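Local coordinates for pyroglutatmate porin OpdO (Pseudomonas aeruginosa, PDB 3SZV), which probably acts as an outer-membrane channel of the OprD porin family, letting small carboxylates such as pyroglutamate cross the membrane, at residues A[125-129]-A[144-150]. Numbering follows the deposited sequence.
Sequences GALHF and ELFRGAL
Leu-127 packs along the strand 145-147 and into the bend that follows it. Leu-127 CB lies 3.7 Å from Phe-146 O. CG comes next, near both Gly-148 O and Phe-146 O. CG is anti to the carbonyl carbon (chi1 -59°), which sends the branch toward the corner at Gly-148. There Leu-127 CD1 lies against the backbone of the glycine, 3.4 Å from Gly-148 C, and also touches Leu-150 CB. CD2 rests on the same Leu-150 CB. Leu-127 and Phe-146 exchange two backbone hydrogen bonds, and so do Gly-125 and Gly-148. The Gly-125 N to Gly-148 O bond is 2.8 Å long and nearly straight (173°).

In this beta-barrel channel, residues 125-129 begin the connection after barrel strand 120-124, and the pairing joins its start to the chain leading into strand 149-156. The chain turns at Gly-125 and Ala-126, its partner at Gly-148. The antiparallel pairing continues past the bend, where Ala-126 faces Arg-147 as a non-hydrogen-bonded pair. Beyond it, Leu-166 of strand 159-170 touches both Leu-127 and Phe-146.

At the far end His-128 adds a side-chain bond: His-128 ND1 donates to Glu-144 O at 2.8 Å. The oxygen lies close to the ring plane, so the bond restrains ring rotation. The Glu-144 carboxylate turns to Asn-169 and to the backbone N of Asn-137. Phe-129 takes Leu-150 CD2 over one ring face, a CH-pi contact 4.1 Å from the centroid, and Leu-150 CD1 lies over the ring centre. Phe-129 CE1 meets Phe-146 CD1 at 4.2 Å, the two side chains crossing at about a right angle.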
# COMPACT_ATOMS: atom_id res chain seq x y z
N GLY A 125 -12.13 -11.80 7.53
CA GLY A 125 -13.11 -10.73 7.44
C GLY A 125 -12.52 -9.53 6.73
O GLY A 125 -12.01 -9.66 5.62
N ALA A 126 -12.61 -8.36 7.36
CA ALA A 126 -12.02 -7.15 6.78
C ALA A 126 -10.50 -7.20 6.90
O ALA A 126 -9.96 -7.44 7.98
CB ALA A 126 -12.59 -5.90 7.48
N LEU A 127 -9.82 -6.96 5.79
CA LEU A 127 -8.35 -7.02 5.75
C LEU A 127 -7.76 -5.76 5.13
O LEU A 127 -8.34 -5.15 4.24
CB LEU A 127 -7.89 -8.22 4.92
CG LEU A 127 -8.37 -9.57 5.42
CD1 LEU A 127 -7.98 -10.64 4.40
CD2 LEU A 127 -7.81 -9.90 6.80
N HIS A 128 -6.58 -5.40 5.62
CA HIS A 128 -5.82 -4.28 5.07
C HIS A 128 -4.36 -4.57 5.34
O HIS A 128 -3.93 -4.60 6.50
CB HIS A 128 -6.25 -2.93 5.69
CG HIS A 128 -5.55 -1.75 5.10
ND1 HIS A 128 -6.13 -0.93 4.15
CD2 HIS A 128 -4.31 -1.25 5.32
CE1 HIS A 128 -5.27 0.01 3.81
NE2 HIS A 128 -4.16 -0.15 4.51
N PHE A 129 -3.60 -4.84 4.29
CA PHE A 129 -2.22 -5.25 4.46
C PHE A 129 -1.45 -4.95 3.18
O PHE A 129 -2.05 -4.61 2.15
CB PHE A 129 -2.15 -6.75 4.81
CG PHE A 129 -2.64 -7.66 3.71
CD1 PHE A 129 -3.99 -7.94 3.55
CD2 PHE A 129 -1.74 -8.24 2.82
CE1 PHE A 129 -4.44 -8.78 2.52
CE2 PHE A 129 -2.17 -9.07 1.80
CZ PHE A 129 -3.52 -9.35 1.63
N GLU A 144 -8.85 1.48 1.55
CA GLU A 144 -9.33 0.30 0.85
C GLU A 144 -9.35 -0.89 1.83
O GLU A 144 -8.47 -1.01 2.69
CB GLU A 144 -8.41 -0.01 -0.33
CG GLU A 144 -8.83 -1.22 -1.17
CD GLU A 144 -7.85 -1.54 -2.28
OE1 GLU A 144 -6.68 -1.16 -2.18
OE2 GLU A 144 -8.27 -2.16 -3.29
N LEU A 145 -10.35 -1.76 1.72
CA LEU A 145 -10.39 -3.01 2.49
C LEU A 145 -10.58 -4.17 1.53
O LEU A 145 -11.21 -4.01 0.47
CB LEU A 145 -11.54 -3.01 3.51
CG LEU A 145 -11.50 -1.94 4.58
CD1 LEU A 145 -12.79 -1.97 5.39
CD2 LEU A 145 -10.29 -2.13 5.47
N PHE A 146 -10.04 -5.32 1.88
CA PHE A 146 -10.38 -6.56 1.20
C PHE A 146 -11.20 -7.42 2.13
O PHE A 146 -11.08 -7.33 3.36
CB PHE A 146 -9.12 -7.33 0.78
CG PHE A 146 -8.20 -6.55 -0.10
CD1 PHE A 146 -6.91 -6.26 0.31
CD2 PHE A 146 -8.63 -6.12 -1.35
CE1 PHE A 146 -6.04 -5.55 -0.52
CE2 PHE A 146 -7.76 -5.40 -2.19
CZ PHE A 146 -6.47 -5.12 -1.76
N ARG A 147 -12.06 -8.26 1.56
CA ARG A 147 -12.73 -9.30 2.32
C ARG A 147 -12.00 -10.60 2.07
O ARG A 147 -11.77 -10.98 0.92
CB ARG A 147 -14.20 -9.43 1.90
CG ARG A 147 -15.01 -10.29 2.87
CD ARG A 147 -16.46 -10.40 2.47
NE ARG A 147 -16.66 -11.49 1.51
CZ ARG A 147 -17.84 -12.07 1.29
NH1 ARG A 147 -18.92 -11.66 1.95
NH2 ARG A 147 -17.93 -13.07 0.42
N GLY A 148 -11.63 -11.30 3.13
CA GLY A 148 -10.99 -12.59 2.93
C GLY A 148 -10.33 -13.14 4.17
O GLY A 148 -10.66 -12.76 5.30
N ALA A 149 -9.39 -14.05 3.96
CA ALA A 149 -8.63 -14.66 5.04
C ALA A 149 -7.15 -14.46 4.76
O ALA A 149 -6.69 -14.62 3.62
CB ALA A 149 -8.97 -16.14 5.15
N LEU A 150 -6.41 -14.09 5.80
CA LEU A 150 -4.98 -13.81 5.71
C LEU A 150 -4.26 -14.55 6.82
O LEU A 150 -4.59 -14.41 7.99
CB LEU A 150 -4.71 -12.30 5.82
CG LEU A 150 -3.26 -11.87 5.97
CD1 LEU A 150 -2.48 -12.14 4.68
CD2 LEU A 150 -3.17 -10.38 6.34